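Local structure of lysine-sensitive aspartokinase 3 (Escherichia coli, 2J0W) at residues A214-I226 with I272-G286. The protein catalyses the ATP-dependent phosphorylation of L-aspartate to 4-phospho-L-aspartate, the first step of lysine biosynthesis, and is feedback-inhibited by lysine. Numbering follows the deposited sequence.
Sequences ASRVDIWTDVPGI and IPVFVGSSKDPRAGG. With ADP (adenosine-5'-diphosphate), chain D.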
# COMPACT_ATOMS: atom_id res chain seq x y z
N ALA A 214 -3.04 30.87 -21.49
CA ALA A 214 -4.36 30.89 -22.12
C ALA A 214 -5.45 30.97 -21.06
O ALA A 214 -5.26 30.56 -19.91
CB ALA A 214 -4.55 29.63 -22.95
N SER A 215 -6.59 31.50 -21.47
CA SER A 215 -7.73 31.63 -20.59
C SER A 215 -8.46 30.31 -20.54
O SER A 215 -9.25 30.06 -19.63
CB SER A 215 -8.70 32.70 -21.10
OG SER A 215 -8.21 33.35 -22.26
N ARG A 216 -8.21 29.45 -21.53
CA ARG A 216 -8.90 28.16 -21.55
C ARG A 216 -8.46 27.17 -22.64
O ARG A 216 -7.82 27.53 -23.63
CB ARG A 216 -10.40 28.38 -21.71
CG ARG A 216 -11.23 27.10 -21.75
CD ARG A 216 -12.68 27.40 -22.08
NE ARG A 216 -12.75 28.41 -23.13
CZ ARG A 216 -13.86 28.75 -23.76
NH1 ARG A 216 -15.01 28.15 -23.45
NH2 ARG A 216 -13.82 29.68 -24.70
N VAL A 217 -8.85 25.92 -22.44
CA VAL A 217 -8.56 24.83 -23.35
C VAL A 217 -9.85 24.13 -23.68
O VAL A 217 -10.64 23.82 -22.78
CB VAL A 217 -7.64 23.82 -22.67
CG1 VAL A 217 -7.54 22.56 -23.51
CG2 VAL A 217 -6.29 24.44 -22.43
N ASP A 218 -10.09 23.87 -24.96
CA ASP A 218 -11.29 23.15 -25.35
C ASP A 218 -10.98 21.78 -25.98
O ASP A 218 -10.32 21.69 -27.02
CB ASP A 218 -12.15 23.97 -26.32
CG ASP A 218 -12.93 25.08 -25.63
OD1 ASP A 218 -13.43 24.85 -24.51
OD2 ASP A 218 -13.04 26.18 -26.22
N ILE A 219 -11.44 20.71 -25.34
CA ILE A 219 -11.22 19.37 -25.85
C ILE A 219 -12.45 18.92 -26.64
O ILE A 219 -13.51 18.67 -26.07
CB ILE A 219 -10.96 18.35 -24.69
CG1 ILE A 219 -9.78 18.81 -23.84
CG2 ILE A 219 -10.69 16.96 -25.25
CD1 ILE A 219 -8.52 19.11 -24.64
N TRP A 220 -12.31 18.81 -27.96
CA TRP A 220 -13.42 18.38 -28.79
C TRP A 220 -13.28 16.90 -29.15
O TRP A 220 -12.39 16.52 -29.90
CB TRP A 220 -13.49 19.25 -30.05
CG TRP A 220 -13.90 20.68 -29.73
CD1 TRP A 220 -13.09 21.78 -29.68
CD2 TRP A 220 -15.20 21.12 -29.33
NE1 TRP A 220 -13.80 22.88 -29.26
CE2 TRP A 220 -15.10 22.50 -29.04
CE3 TRP A 220 -16.44 20.49 -29.18
CZ2 TRP A 220 -16.20 23.26 -28.62
CZ3 TRP A 220 -17.53 21.23 -28.76
CH2 TRP A 220 -17.40 22.61 -28.48
N THR A 221 -14.17 16.07 -28.62
CA THR A 221 -14.10 14.64 -28.88
C THR A 221 -15.35 14.10 -29.58
O THR A 221 -16.03 14.84 -30.28
CB THR A 221 -13.85 13.86 -27.57
OG1 THR A 221 -13.88 12.46 -27.83
CG2 THR A 221 -14.88 14.21 -26.54
N ASP A 222 -15.63 12.81 -29.39
CA ASP A 222 -16.78 12.16 -30.01
C ASP A 222 -17.87 11.83 -28.98
O ASP A 222 -18.71 10.94 -29.19
CB ASP A 222 -16.32 10.88 -30.72
CG ASP A 222 -15.91 9.78 -29.75
OD1 ASP A 222 -15.85 10.04 -28.54
OD2 ASP A 222 -15.63 8.65 -30.21
N VAL A 223 -17.84 12.55 -27.87
CA VAL A 223 -18.79 12.37 -26.78
C VAL A 223 -18.95 13.73 -26.10
O VAL A 223 -17.97 14.35 -25.72
CB VAL A 223 -18.28 11.35 -25.76
CG1 VAL A 223 -18.64 11.79 -24.35
CG2 VAL A 223 -18.89 9.99 -26.06
N PRO A 224 -20.20 14.19 -25.92
CA PRO A 224 -20.52 15.48 -25.30
C PRO A 224 -20.23 15.59 -23.82
O PRO A 224 -21.14 15.47 -23.00
CB PRO A 224 -22.00 15.62 -25.60
CG PRO A 224 -22.47 14.23 -25.45
CD PRO A 224 -21.43 13.44 -26.21
N GLY A 225 -18.96 15.84 -23.48
CA GLY A 225 -18.55 15.99 -22.08
C GLY A 225 -17.97 14.76 -21.39
O GLY A 225 -17.68 13.75 -22.03
N ILE A 226 -17.79 14.86 -20.08
CA ILE A 226 -17.26 13.77 -19.26
C ILE A 226 -18.46 13.11 -18.54
O ILE A 226 -19.23 13.79 -17.86
CB ILE A 226 -16.26 14.32 -18.20
CG1 ILE A 226 -15.13 15.09 -18.90
CG2 ILE A 226 -15.67 13.19 -17.37
CD1 ILE A 226 -14.19 15.79 -17.92
N ILE A 272 -5.99 26.67 -15.58
CA ILE A 272 -6.61 26.85 -16.89
C ILE A 272 -7.74 25.86 -17.08
O ILE A 272 -7.54 24.70 -17.47
CB ILE A 272 -5.59 26.69 -18.02
CG1 ILE A 272 -4.48 27.76 -17.89
CG2 ILE A 272 -6.29 26.84 -19.37
CD1 ILE A 272 -3.36 27.65 -18.92
N PRO A 273 -8.97 26.30 -16.82
CA PRO A 273 -10.14 25.42 -16.96
C PRO A 273 -10.14 24.75 -18.33
O PRO A 273 -9.66 25.32 -19.30
CB PRO A 273 -11.32 26.38 -16.75
CG PRO A 273 -10.80 27.66 -17.30
CD PRO A 273 -9.39 27.71 -16.75
N VAL A 274 -10.69 23.54 -18.39
CA VAL A 274 -10.73 22.75 -19.62
C VAL A 274 -12.16 22.34 -19.94
O VAL A 274 -12.88 21.85 -19.07
CB VAL A 274 -9.85 21.46 -19.46
CG1 VAL A 274 -10.03 20.52 -20.63
CG2 VAL A 274 -8.38 21.85 -19.33
N PHE A 275 -12.57 22.55 -21.19
CA PHE A 275 -13.90 22.18 -21.63
C PHE A 275 -13.92 20.91 -22.49
O PHE A 275 -13.04 20.72 -23.34
CB PHE A 275 -14.54 23.31 -22.42
CG PHE A 275 -15.87 22.94 -22.98
CD1 PHE A 275 -16.96 22.77 -22.13
CD2 PHE A 275 -16.02 22.66 -24.33
CE1 PHE A 275 -18.18 22.34 -22.62
CE2 PHE A 275 -17.24 22.23 -24.83
CZ PHE A 275 -18.33 22.06 -23.97
N VAL A 276 -14.92 20.06 -22.29
CA VAL A 276 -15.00 18.80 -23.03
C VAL A 276 -16.35 18.57 -23.71
O VAL A 276 -17.35 18.33 -23.05
CB VAL A 276 -14.72 17.56 -22.08
CG1 VAL A 276 -14.64 16.26 -22.90
CG2 VAL A 276 -13.43 17.76 -21.30
N GLY A 277 -16.35 18.61 -25.05
CA GLY A 277 -17.58 18.39 -25.79
C GLY A 277 -17.40 17.65 -27.10
O GLY A 277 -16.28 17.44 -27.57
N SER A 278 -18.54 17.26 -27.69
CA SER A 278 -18.61 16.53 -28.96
C SER A 278 -18.37 17.49 -30.12
O SER A 278 -18.87 18.62 -30.11
CB SER A 278 -19.98 15.88 -29.10
OG SER A 278 -20.10 15.13 -30.30
N SER A 279 -17.62 17.05 -31.12
CA SER A 279 -17.33 17.90 -32.28
C SER A 279 -18.44 17.72 -33.31
O SER A 279 -18.58 18.51 -34.24
CB SER A 279 -15.99 17.52 -32.90
OG SER A 279 -16.02 16.17 -33.36
N LYS A 280 -19.24 16.68 -33.12
CA LYS A 280 -20.34 16.39 -34.01
C LYS A 280 -21.66 16.88 -33.43
O LYS A 280 -22.71 16.67 -34.03
CB LYS A 280 -20.43 14.89 -34.28
CG LYS A 280 -19.19 14.31 -34.90
CD LYS A 280 -19.41 12.87 -35.32
CE LYS A 280 -18.20 12.34 -36.09
NZ LYS A 280 -18.44 10.96 -36.61
N ASP A 281 -21.62 17.53 -32.27
CA ASP A 281 -22.84 18.02 -31.63
C ASP A 281 -22.57 18.98 -30.47
O ASP A 281 -22.80 18.66 -29.31
CB ASP A 281 -23.66 16.82 -31.15
CG ASP A 281 -25.05 17.21 -30.68
OD1 ASP A 281 -25.63 18.15 -31.25
OD2 ASP A 281 -25.56 16.55 -29.75
N PRO A 282 -22.08 20.19 -30.79
CA PRO A 282 -21.75 21.24 -29.83
C PRO A 282 -22.89 21.94 -29.10
O PRO A 282 -22.67 22.92 -28.39
CB PRO A 282 -20.93 22.21 -30.66
CG PRO A 282 -21.51 22.06 -32.02
CD PRO A 282 -21.65 20.57 -32.15
N ARG A 283 -24.11 21.45 -29.27
CA ARG A 283 -25.25 22.05 -28.60
C ARG A 283 -25.86 21.06 -27.62
O ARG A 283 -26.92 21.30 -27.04
CB ARG A 283 -26.29 22.51 -29.62
CG ARG A 283 -26.68 21.46 -30.65
CD ARG A 283 -27.59 22.09 -31.70
NE ARG A 283 -27.05 23.36 -32.18
CZ ARG A 283 -27.53 24.04 -33.22
NH1 ARG A 283 -28.56 23.56 -33.90
NH2 ARG A 283 -26.98 25.19 -33.58
N ALA A 284 -25.19 19.93 -27.47
CA ALA A 284 -25.67 18.95 -26.52
C ALA A 284 -25.05 19.44 -25.22
O ALA A 284 -25.62 19.25 -24.15
CB ALA A 284 -25.16 17.55 -26.88
N GLY A 285 -23.90 20.11 -25.35
CA GLY A 285 -23.21 20.64 -24.18
C GLY A 285 -22.16 19.71 -23.58
O GLY A 285 -22.37 18.50 -23.43
N GLY A 286 -21.02 20.28 -23.22
CA GLY A 286 -19.97 19.47 -22.64
C GLY A 286 -19.74 19.73 -21.17
O GLY A 286 -20.51 20.44 -20.52
PB ADP D . -10.20 11.71 -28.92
O1B ADP D . -11.19 12.80 -29.07
O2B ADP D . -9.52 11.37 -30.22
O3B ADP D . -9.13 12.05 -27.82
PA ADP D . -10.71 9.20 -27.55
O1A ADP D . -11.22 7.94 -28.15
O2A ADP D . -9.25 9.22 -27.23
O3A ADP D . -11.03 10.42 -28.49
O5' ADP D . -11.64 9.35 -26.25
C5' ADP D . -13.07 9.64 -26.17
C4' ADP D . -13.74 8.41 -25.57
O4' ADP D . -13.30 8.00 -24.24
C3' ADP D . -15.24 8.40 -25.43
O3' ADP D . -15.70 8.31 -26.79
C2' ADP D . -15.43 7.16 -24.58
O2' ADP D . -15.41 5.98 -25.36
C1' ADP D . -14.28 7.18 -23.63
N9 ADP D . -14.62 7.51 -22.17
C8 ADP D . -14.17 6.73 -21.16
N7 ADP D . -14.52 7.11 -19.95
C5 ADP D . -15.24 8.22 -20.18
C6 ADP D . -15.91 9.10 -19.25
N6 ADP D . -15.90 8.95 -17.97
N1 ADP D . -16.59 10.18 -19.85
C2 ADP D . -16.63 10.38 -21.24
N3 ADP D . -15.99 9.55 -22.11
C4 ADP D . -15.33 8.50 -21.56
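Two parallel neighbours in the central sheet of the amino acid kinase fold, strands 216-221 and 274-278, meet here, and the C-terminal end of the first runs into the ADP site. Six backbone hydrogen bonds join the segments. The first is Val-217 N to Pro-273 O, at 3.3 Å. The last is Ser-279 N to Thr-221 O, at 2.8 Å. Strand 5-9 pairs with the other edge of 216-221.

One sheet face carries Val-217, Ile-219, Val-274 and Val-276. There Ile-219 CG1 meets Val-274 CG1 at 3.6 Å, and helix 200-211 covers Val-217 and Ile-219. Ile-226 crosses Val-276 at about a right angle.

The other face carries Trp-220 and Phe-275. Phe-275 turns its edge to the face of the indole six-membered ring in a T-shaped pair, with planes at 65° and CE2 3.7 Å from Trp-220 CH2. With CG anti to the carbonyl carbon (chi1 -68°), the indole reaches across to the second strand. Its CE3 edge lies 3.2 Å from Ser-278 O, and Pro-282 CB touches CZ3. Phe-9 also stacks on Trp-220. With the indole replaced by an alanine, the Phe-275 edge would probably lose its aromatic face and a gap would open beside Pro-282. Gly-277 has no side chain, and Trp-220 CZ3 comes within 3.9 Å of Gly-277 C.

Beyond the strand, Asp-222 OD1 accepts a hydrogen bond from ADP O3', modelled very short, so its length is doubtful, while OD2 pairs with Arg-232. Thr-221 OG1 donates to ADP O1B at 3.0 Å.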